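Local atomic coordinates of histidine-containing Phosphotransfer Protein type 1, MtHPt1 (Medicago truncatula, PDB entry 3US6), a protein that probably relays phosphoryl groups, through an active histidine, from cytokinin sensor histidine kinases to response regulators in plant hormone signalling. Residues D24-F27 against L28-Q31; S47-F50 against D51-R55; G89-R92 against V93-C97; C115-Q118 against V119-Y123. One frame throughout, in Å; residues are numbered along the deposited sequence.

Contact 1 of 4, residues D24-F27 against L28-Q31; sequences DGQF and LQLQ
Gln-29 N, Leu-30 N and Gln-31 N donate to Gly-25 O, Gln-26 O and Phe-27 O, the i to i+4 pattern of the first full turn of helix 25-32. On the outer side of that turn two glutamine side chains meet: Gln-26 NE2 donates to Gln-29 OE1 over 2.9 Å. The amide planes stand 86° apart, and the donor reaches the oxygen from above its carbonyl plane, not along a lone pair. A bend at chi2 (60°) swings the Gln-26 amide along the helix toward Gln-29, whose chain runs straight out. Replacing Gln-26 by alanine is likely to leave Gln-29 OE1 without this donor and its amide freer to turn. On the inner side the Phe-27 ring has Leu-30 CD1 4.3 Å from its CD1. Ile-14 of helix 3-19 and Val-42 of helix 41-64 also pack on Phe-27, and Leu-30 shares Val-42. In one of its two conformers, Gln-31 brings NE2 to 3.4 Å from Phe-27 CE2, the amide inclined 56° to the ring. At the start of the turn Asp-24 OD1, met from above the carboxylate plane, accepts from Gln-26 N at 2.8 Å. That bond satisfies an amide that the helix cannot, and the whole is an N-capped first turn of an amphipathic helix, with Asp-24 as the N-cap.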
loop_
_atom_site.group_PDB
_atom_site.type_symbol
_atom_site.label_atom_id
_atom_site.label_comp_id
_atom_site.label_asym_id
_atom_site.label_seq_id
_atom_site.Cartn_x
_atom_site.Cartn_y
_atom_site.Cartn_z
ATOM N N ASP A 24 -2.210 -7.898 -3.821
ATOM C CA ASP A 24 -2.816 -8.620 -4.920
ATOM C C ASP A 24 -1.814 -8.865 -6.019
ATOM O O ASP A 24 -0.602 -8.647 -5.862
ATOM C CB ASP A 24 -4.093 -7.931 -5.446
ATOM C CG ASP A 24 -3.818 -6.664 -6.205
ATOM O OD1 ASP A 24 -2.656 -6.403 -6.592
ATOM O OD2 ASP A 24 -4.776 -5.912 -6.480
ATOM N N GLY A 25 -2.294 -9.373 -7.143
ATOM C CA GLY A 25 -1.418 -9.795 -8.216
ATOM C C GLY A 25 -0.586 -8.683 -8.789
ATOM O O GLY A 25 0.423 -8.967 -9.483
ATOM N N GLN A 26 -0.923 -7.428 -8.540
ATOM C CA GLN A 26 -0.090 -6.390 -9.098
ATOM C C GLN A 26 1.240 -6.346 -8.318
ATOM O O GLN A 26 2.295 -5.927 -8.898
ATOM C CB GLN A 26 -0.786 -5.067 -9.108
ATOM C CG GLN A 26 0.105 -3.960 -9.430
ATOM C CD GLN A 26 0.736 -4.114 -10.804
ATOM O OE1 GLN A 26 1.866 -3.599 -11.076
ATOM N NE2 GLN A 26 0.016 -4.854 -11.699
ATOM N N PHE A 27 1.258 -6.820 -7.066
ATOM C CA PHE A 27 2.539 -6.868 -6.362
ATOM C C PHE A 27 3.415 -7.926 -7.003
ATOM O O PHE A 27 4.623 -7.733 -7.145
ATOM C CB PHE A 27 2.327 -7.124 -4.890
ATOM C CG PHE A 27 3.611 -7.058 -4.103
ATOM C CD1 PHE A 27 4.116 -5.808 -3.757
ATOM C CD2 PHE A 27 4.278 -8.185 -3.712
ATOM C CE1 PHE A 27 5.283 -5.691 -3.040
ATOM C CE2 PHE A 27 5.448 -8.102 -3.019
ATOM C CZ PHE A 27 5.971 -6.829 -2.695
ATOM N N LEU A 28 2.830 -9.028 -7.456
ATOM C CA LEU A 28 3.607 -10.029 -8.187
ATOM C C LEU A 28 4.135 -9.502 -9.509
ATOM O O LEU A 28 5.214 -9.885 -9.968
ATOM C CB LEU A 28 2.745 -11.242 -8.475
ATOM C CG LEU A 28 2.211 -11.905 -7.245
ATOM C CD1 LEU A 28 1.615 -13.198 -7.750
ATOM C CD2 LEU A 28 3.298 -12.177 -6.231
ATOM N N GLN A 29 3.374 -8.662 -10.184
ATOM C CA GLN A 29 3.873 -7.983 -11.397
ATOM C C GLN A 29 5.115 -7.102 -11.169
ATOM O O GLN A 29 6.064 -7.130 -11.983
ATOM C CB GLN A 29 2.769 -7.200 -12.078
ATOM C CG GLN A 29 3.262 -6.372 -13.250
ATOM C CD GLN A 29 2.113 -5.609 -13.904
ATOM O OE1 GLN A 29 1.007 -6.165 -14.112
ATOM N NE2 GLN A 29 2.324 -4.309 -14.124
ATOM N N LEU A 30 5.191 -6.402 -10.038
ATOM C CA LEU A 30 6.408 -5.643 -9.714
ATOM C C LEU A 30 7.556 -6.581 -9.569
ATOM O O LEU A 30 8.659 -6.310 -10.049
ATOM C CB LEU A 30 6.276 -4.909 -8.372
ATOM C CG LEU A 30 5.299 -3.818 -8.284
ATOM C CD1 LEU A 30 5.539 -3.228 -6.857
ATOM C CD2 LEU A 30 5.506 -2.782 -9.396
ATOM N N GLN A 31 7.311 -7.717 -8.924
ATOM C CA GLN A 31 8.354 -8.715 -8.746
ATOM C C GLN A 31 8.866 -9.258 -10.096
ATOM O O GLN A 31 10.037 -9.598 -10.231
ATOM C CB GLN A 31 7.829 -9.842 -7.819
ATOM C CG GLN A 31 7.561 -9.451 -6.353
ATOM C CD GLN A 31 6.924 -10.617 -5.574
ATOM O OE1 GLN A 31 6.214 -11.438 -6.155
ATOM N NE2 GLN A 31 7.179 -10.687 -4.283
#

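Contact 2 of 4, residues S47-F50 against D51-R55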
loop_
_atom_site.group_PDB
_atom_site.type_symbol
_atom_site.label_atom_id
_atom_site.label_comp_id
_atom_site.label_asym_id
_atom_site.label_seq_id
_atom_site.Cartn_x
_atom_site.Cartn_y
_atom_site.Cartn_z
ATOM N N SER A 47 9.031 2.478 -1.866
ATOM C CA SER A 47 9.509 3.728 -1.251
ATOM C C SER A 47 8.912 4.953 -1.869
ATOM O O SER A 47 8.490 5.880 -1.161
ATOM C CB SER A 47 11.019 3.819 -1.294
ATOM O OG SER A 47 11.526 2.950 -0.329
ATOM N N LEU A 48 8.818 4.972 -3.206
ATOM C CA LEU A 48 8.192 6.105 -3.859
ATOM C C LEU A 48 6.709 6.255 -3.439
ATOM O O LEU A 48 6.220 7.356 -3.271
ATOM C CB LEU A 48 8.253 5.961 -5.398
ATOM C CG LEU A 48 9.598 6.138 -6.039
ATOM C CD1 LEU A 48 9.494 5.576 -7.459
ATOM C CD2 LEU A 48 9.981 7.645 -6.028
ATOM N N PHE A 49 6.008 5.131 -3.384
ATOM C CA PHE A 49 4.622 5.076 -2.931
ATOM C C PHE A 49 4.530 5.625 -1.496
ATOM O O PHE A 49 3.606 6.428 -1.232
ATOM C CB PHE A 49 4.120 3.642 -3.012
ATOM C CG PHE A 49 2.751 3.429 -2.419
ATOM C CD1 PHE A 49 1.648 3.958 -3.069
ATOM C CD2 PHE A 49 2.565 2.716 -1.270
ATOM C CE1 PHE A 49 0.369 3.781 -2.551
ATOM C CE2 PHE A 49 1.284 2.574 -0.742
ATOM C CZ PHE A 49 0.194 3.055 -1.435
ATOM N N PHE A 50 5.391 5.217 -0.583
ATOM C CA PHE A 50 5.258 5.707 0.796
ATOM C C PHE A 50 5.419 7.229 0.840
ATOM O O PHE A 50 4.599 7.949 1.473
ATOM C CB PHE A 50 6.286 5.073 1.707
ATOM C CG PHE A 50 6.140 3.629 1.918
ATOM C CD1 PHE A 50 4.968 2.977 1.669
ATOM C CD2 PHE A 50 7.220 2.896 2.387
ATOM C CE1 PHE A 50 4.849 1.606 1.860
ATOM C CE2 PHE A 50 7.094 1.529 2.674
ATOM C CZ PHE A 50 5.909 0.886 2.397
ATOM N N ASP A 51 6.415 7.728 0.126
ATOM C CA ASP A 51 6.613 9.207 0.105
ATOM C C ASP A 51 5.389 9.989 -0.460
ATOM O O ASP A 51 4.904 10.983 0.189
ATOM C CB ASP A 51 7.878 9.528 -0.710
ATOM C CG ASP A 51 9.153 8.968 -0.076
ATOM O OD1 ASP A 51 9.084 8.434 1.045
ATOM O OD2 ASP A 51 10.233 9.078 -0.690
ATOM N N ASP A 52 4.825 9.550 -1.596
ATOM C CA ASP A 52 3.632 10.224 -2.170
ATOM C C ASP A 52 2.389 10.047 -1.307
ATOM O O ASP A 52 1.676 11.019 -1.051
ATOM C CB ASP A 52 3.333 9.745 -3.577
ATOM C CG ASP A 52 2.140 10.533 -4.206
ATOM O OD1 ASP A 52 2.258 11.779 -4.302
ATOM O OD2 ASP A 52 1.063 9.904 -4.470
ATOM N N SER A 53 2.210 8.851 -0.757
ATOM C CA SER A 53 1.007 8.548 0.012
ATOM C C SER A 53 0.947 9.395 1.266
ATOM O O SER A 53 -0.147 9.831 1.672
ATOM C CB SER A 53 0.942 7.045 0.344
ATOM O OG SER A 53 0.802 6.325 -0.888
ATOM N N GLU A 54 2.063 9.645 1.903
ATOM C CA GLU A 54 2.013 10.449 3.110
ATOM C C GLU A 54 1.691 11.903 2.864
ATOM O O GLU A 54 1.060 12.501 3.685
ATOM C CB GLU A 54 3.205 10.221 4.009
ATOM C CG GLU A 54 4.504 10.703 3.531
ATOM C CD GLU A 54 5.663 10.117 4.354
ATOM O OE1 GLU A 54 6.725 10.805 4.488
ATOM O OE2 GLU A 54 5.480 8.989 4.853
ATOM N N ARG A 55 2.139 12.441 1.740
ATOM C CA ARG A 55 1.712 13.760 1.310
ATOM C C ARG A 55 0.216 13.802 1.050
ATOM O O ARG A 55 -0.463 14.693 1.533
ATOM C CB ARG A 55 2.466 14.205 0.053
ATOM C CG ARG A 55 3.940 14.568 0.313
ATOM C CD ARG A 55 4.594 15.282 -0.864
ATOM N NE ARG A 55 4.533 14.493 -2.089
ATOM C CZ ARG A 55 5.364 13.499 -2.379
ATOM N NH1 ARG A 55 6.325 13.157 -1.527
ATOM N NH2 ARG A 55 5.225 12.841 -3.520
#
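Ser-53 grips Phe-49 O twice: its N comes nearly along the C=O axis at 2.8 Å, and its OG, also 2.8 Å from Phe-49 O, arrives from above the carbonyl plane. With OG beside its own backbone N (chi1 -65°), the hydroxyl is turned back toward the preceding turn. Asp-51 N, Asp-52 N and Glu-54 N donate to Ser-47 O, Leu-48 O and Phe-50 O in the usual helical way through this part of helix 41-64.

Aromatic contact comes from the same hydroxyl, since Ser-53 OG also sits over one face of the Phe-49 ring, 3.1 Å from CE1 and offset toward the rim. This is the inward side of a long helix of the HPt bundle: Phe-49 rests on Ser-84, Ser-85 and Ile-88 of helix 71-88, and Phe-50 on Tyr-123, Lys-127 and Leu-130 of helix 109-142.

Of the charged groups, Asp-51, Glu-54 and Arg-55 are exposed, while Asp-52 lies at the border with helix 71-88, where its OD2 has a weak partner in Gln-80 NE2. Arg-55 NH2 makes a salt bridge with Asp-52 OD1 at 3.2 Å whose hydrogen bond is weak, and the arginine is poorly ordered, so its placing is tentative.

Contact 3 of 4, residues G89-R92 against V93-C97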
loop_
_atom_site.group_PDB
_atom_site.type_symbol
_atom_site.label_atom_id
_atom_site.label_comp_id
_atom_site.label_asym_id
_atom_site.label_seq_id
_atom_site.Cartn_x
_atom_site.Cartn_y
_atom_site.Cartn_z
ATOM N N GLY A 89 -0.065 -3.006 -5.869
ATOM C CA GLY A 89 -0.842 -4.151 -5.382
ATOM C C GLY A 89 -1.460 -4.010 -4.007
ATOM O O GLY A 89 -1.846 -5.025 -3.454
ATOM N N ALA A 90 -1.565 -2.801 -3.469
ATOM C CA ALA A 90 -2.113 -2.558 -2.128
ATOM C C ALA A 90 -3.619 -2.532 -2.234
ATOM O O ALA A 90 -4.231 -1.454 -2.238
ATOM C CB ALA A 90 -1.556 -1.290 -1.552
ATOM N N GLN A 91 -4.208 -3.703 -2.413
ATOM C CA GLN A 91 -5.634 -3.780 -2.783
ATOM C C GLN A 91 -6.588 -3.300 -1.759
ATOM O O GLN A 91 -7.627 -2.716 -2.093
ATOM C CB GLN A 91 -5.958 -5.158 -3.153
ATOM C CG GLN A 91 -7.305 -5.152 -3.958
ATOM C CD GLN A 91 -7.609 -6.523 -4.513
ATOM O OE1 GLN A 91 -7.692 -7.497 -3.749
ATOM N NE2 GLN A 91 -7.682 -6.621 -5.859
ATOM N N ARG A 92 -6.276 -3.533 -0.495
ATOM C CA ARG A 92 -7.183 -2.992 0.549
ATOM C C ARG A 92 -7.146 -1.443 0.599
ATOM O O ARG A 92 -8.136 -0.794 0.889
ATOM C CB ARG A 92 -6.923 -3.571 1.942
ATOM C CG ARG A 92 -7.494 -4.925 2.059
ATOM C CD ARG A 92 -7.016 -5.792 3.217
ATOM N NE ARG A 92 -7.280 -5.179 4.469
ATOM C CZ ARG A 92 -7.532 -5.840 5.597
ATOM N NH1 ARG A 92 -7.502 -7.169 5.627
ATOM N NH2 ARG A 92 -7.722 -5.148 6.690
ATOM N N VAL A 93 -5.982 -0.845 0.360
ATOM C CA VAL A 93 -5.918 0.608 0.255
ATOM C C VAL A 93 -6.731 1.060 -0.967
ATOM O O VAL A 93 -7.567 1.966 -0.858
ATOM C CB VAL A 93 -4.452 1.119 0.104
ATOM C CG1 VAL A 93 -4.447 2.633 -0.134
ATOM C CG2 VAL A 93 -3.672 0.721 1.372
ATOM N N LYS A 94 -6.527 0.411 -2.104
ATOM C CA LYS A 94 -7.312 0.740 -3.326
ATOM C C LYS A 94 -8.803 0.662 -3.064
ATOM O O LYS A 94 -9.560 1.564 -3.426
ATOM C CB LYS A 94 -6.909 -0.205 -4.443
ATOM C CG LYS A 94 -7.581 0.019 -5.759
ATOM C CD LYS A 94 -7.520 -1.171 -6.625
ATOM C CE LYS A 94 -8.193 -0.882 -7.960
ATOM N NZ LYS A 94 -8.345 -2.123 -8.811
ATOM N N ASN A 95 -9.238 -0.423 -2.425
ATOM C CA ASN A 95 -10.687 -0.627 -2.220
ATOM C C ASN A 95 -11.208 0.431 -1.285
ATOM O O ASN A 95 -12.373 0.871 -1.410
ATOM C CB ASN A 95 -10.913 -2.001 -1.665
ATOM C CG ASN A 95 -10.719 -3.064 -2.656
ATOM O OD1 ASN A 95 -10.620 -2.803 -3.858
ATOM N ND2 ASN A 95 -10.628 -4.305 -2.181
ATOM N N SER A 96 -10.435 0.808 -0.266
ATOM C CA SER A 96 -10.849 1.914 0.638
ATOM C C SER A 96 -10.996 3.221 -0.109
ATOM O O SER A 96 -11.866 3.976 0.164
ATOM C CB SER A 96 -9.941 2.148 1.846
ATOM O OG SER A 96 -9.970 1.080 2.730
ATOM N N CYS A 97 -10.106 3.478 -1.055
ATOM C CA CYS A 97 -10.213 4.666 -1.901
ATOM C C CYS A 97 -11.464 4.635 -2.775
ATOM O O CYS A 97 -12.114 5.648 -2.940
ATOM C CB CYS A 97 -8.973 4.787 -2.795
ATOM S SG CYS A 97 -7.480 5.262 -1.961
#
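The turn in which Ala-90 CB and Val-93 meet is where one helix of the HPt bundle ends and the next begins: Gly-89 closes helix 71-88 in a Schellman motif with positive phi (89°), and Ala-90, the centre of an inverse gamma turn, is the N-cap of helix 91-106. Ala-90 CB lies 4.1 Å from both CB and CG2 of Val-93, a small apolar patch on the buried side. CG2 lies there because it is beside the backbone N of Val-93, while CG1 takes the position anti to it (chi1 175°). The backbone bonds that start the helix are Lys-94 N to Ala-90 O at 3.0 Å and Asn-95 N to Gln-91 O at 2.8 Å. Arg-92 O receives Ser-96 N at 3.0 Å, from above the carbonyl plane. On the outer side the chain of Gln-91 crosses that of Asn-95, with its CG 3.9 Å from Asn-95 ND2 and the two amide planes only 18° apart. Arg-92 sends its guanidinium away from this turn, to a salt bridge between NE and Glu-122 OE1 and a bond from NH1 to Glu-20 O. Val-93 touches Ser-85 of helix 71-88 and Val-126 of helix 109-142, Ser-96, in the conformer given, touches Val-119 of the latter, and Cys-97 reaches Phe-81 and Lys-82 of the former.

Contact 4 of 4, residues C115-Q118 against V119-Y123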
loop_
_atom_site.group_PDB
_atom_site.type_symbol
_atom_site.label_atom_id
_atom_site.label_comp_id
_atom_site.label_asym_id
_atom_site.label_seq_id
_atom_site.Cartn_x
_atom_site.Cartn_y
_atom_site.Cartn_z
ATOM N N CYS A 115 -14.301 7.298 6.188
ATOM C CA CYS A 115 -13.620 6.561 5.162
ATOM C C CYS A 115 -12.175 7.008 5.042
ATOM O O CYS A 115 -11.297 6.167 4.800
ATOM C CB CYS A 115 -14.312 6.795 3.875
ATOM S SG CYS A 115 -13.734 5.684 2.573
ATOM N N LEU A 116 -11.867 8.299 5.217
ATOM C CA LEU A 116 -10.452 8.663 5.259
ATOM C C LEU A 116 -9.756 7.973 6.428
ATOM O O LEU A 116 -8.606 7.535 6.309
ATOM C CB LEU A 116 -10.220 10.196 5.318
ATOM C CG LEU A 116 -8.760 10.728 5.428
ATOM C CD1 LEU A 116 -8.027 10.263 4.316
ATOM C CD2 LEU A 116 -8.766 12.226 5.381
ATOM N N GLN A 117 -10.389 7.843 7.562
ATOM C CA GLN A 117 -9.792 7.217 8.702
ATOM C C GLN A 117 -9.452 5.764 8.286
ATOM O O GLN A 117 -8.325 5.303 8.577
ATOM C CB GLN A 117 -10.742 7.309 9.896
ATOM C CG GLN A 117 -10.242 6.654 11.192
ATOM C CD GLN A 117 -10.349 5.141 11.214
ATOM O OE1 GLN A 117 -11.415 4.607 11.024
ATOM N NE2 GLN A 117 -9.249 4.482 11.546
ATOM N N GLN A 118 -10.315 5.131 7.535
ATOM C CA GLN A 118 -10.028 3.764 7.140
ATOM C C GLN A 118 -8.930 3.689 6.078
ATOM O O GLN A 118 -8.119 2.757 6.104
ATOM C CB GLN A 118 -11.265 3.083 6.597
ATOM C CG GLN A 118 -12.284 2.867 7.640
ATOM C CD GLN A 118 -11.856 1.763 8.610
ATOM O OE1 GLN A 118 -11.675 0.605 8.215
ATOM N NE2 GLN A 118 -11.638 2.122 9.897
ATOM N N VAL A 119 -8.926 4.606 5.087
ATOM C CA VAL A 119 -7.846 4.620 4.075
ATOM C C VAL A 119 -6.494 4.758 4.743
ATOM O O VAL A 119 -5.506 4.066 4.464
ATOM C CB VAL A 119 -8.017 5.858 3.104
ATOM C CG1 VAL A 119 -6.853 5.986 2.168
ATOM C CG2 VAL A 119 -9.308 5.730 2.305
ATOM N N LYS A 120 -6.415 5.691 5.695
ATOM C CA LYS A 120 -5.175 5.914 6.439
ATOM C C LYS A 120 -4.787 4.648 7.207
ATOM O O LYS A 120 -3.607 4.267 7.191
ATOM C CB LYS A 120 -5.295 7.137 7.354
ATOM C CG LYS A 120 -4.010 7.375 8.135
ATOM C CD LYS A 120 -4.019 8.686 8.910
ATOM C CE LYS A 120 -2.848 8.730 9.983
ATOM N NZ LYS A 120 -2.777 10.054 10.740
ATOM N N GLN A 121 -5.731 4.039 7.924
ATOM C CA GLN A 121 -5.441 2.825 8.657
ATOM C C GLN A 121 -4.942 1.729 7.745
ATOM O O GLN A 121 -3.941 1.062 8.033
ATOM C CB GLN A 121 -6.676 2.402 9.450
ATOM C CG GLN A 121 -6.519 1.136 10.247
ATOM C CD GLN A 121 -7.789 0.931 11.151
ATOM O OE1 GLN A 121 -8.296 1.872 11.821
ATOM N NE2 GLN A 121 -8.308 -0.289 11.152
ATOM N N GLU A 122 -5.599 1.544 6.606
ATOM C CA GLU A 122 -5.195 0.516 5.625
ATOM C C GLU A 122 -3.803 0.825 5.046
ATOM O O GLU A 122 -2.966 -0.072 4.907
ATOM C CB GLU A 122 -6.211 0.366 4.507
ATOM C CG GLU A 122 -7.492 -0.310 4.996
ATOM C CD GLU A 122 -7.327 -1.764 5.399
ATOM O OE1 GLU A 122 -6.379 -2.447 4.938
ATOM O OE2 GLU A 122 -8.198 -2.249 6.213
ATOM N N TYR A 123 -3.519 2.084 4.805
ATOM C CA TYR A 123 -2.202 2.465 4.341
ATOM C C TYR A 123 -1.126 2.132 5.366
ATOM O O TYR A 123 -0.153 1.530 5.005
ATOM C CB TYR A 123 -2.151 3.972 3.990
ATOM C CG TYR A 123 -0.754 4.425 3.776
ATOM C CD1 TYR A 123 -0.084 4.086 2.651
ATOM C CD2 TYR A 123 -0.094 5.142 4.730
ATOM C CE1 TYR A 123 1.205 4.445 2.483
ATOM C CE2 TYR A 123 1.190 5.508 4.560
ATOM C CZ TYR A 123 1.833 5.144 3.434
ATOM O OH TYR A 123 3.123 5.526 3.253
#
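Gln-117 NE2 donates to Gln-121 OE1 over 2.8 Å, and at its other end the Gln-117 amide is a partner again, OE1 accepting from Gln-118 NE2 at 2.7 Å. Three glutamines are thus linked along one side of the helix, with the middle amide used at both ends and so held against flipping. Gln-121 OE1 lies in the amide plane of Gln-117, whose NE2 in turn is tilted 30° from the carbonyl plane of Gln-121. Gln-117 and Gln-121 run side by side in the same direction, a bend at chi2 (-77°) bringing the Gln-117 amide over toward Gln-121. Gln-118 is bent likewise (chi2 -72°), which folds its amide back to Gln-117. A leucine in place of Gln-118 would probably leave Gln-117 OE1 without this donor and its amide less firmly fixed. This polar row runs along the outer side of helix 109-142, the longest helix of the HPt bundle. Its other side is buried: Val-119 CG2 lies 3.2 Å from Cys-115 O, and Cys-115, Leu-116 and Val-119 all pack on Phe-100 of helix 91-106. Backbone bonds of ordinary helical type join Cys-115 O to Val-119 N and Leu-116 O to Lys-120 N. Glu-122, whose N binds Gln-118 O, has its carboxylate's partner in Arg-92.

In the fold
All four contacts are local, within or at the start of four different helices, and all are partly buried. Contact 3 lies nearest the centre of the chain, at about 7 Å between centres against 9, 11 and 12 Å for contacts 2, 4 and 1. It joins a helix end to a helix start by backbone bonds and a small apolar pair, and meets contact 1 where Asp-24 N probably bonds Gly-89 O. Contacts 2 and 4 sit within long helices and touch through Tyr-123; a salt bridge joins contacts 3 and 4. Outward chemistry differs: glutamine amides pair in contacts 1 and 4, on opposite sides of the chain's centre, while contact 2 carries acidic residues and an arginine.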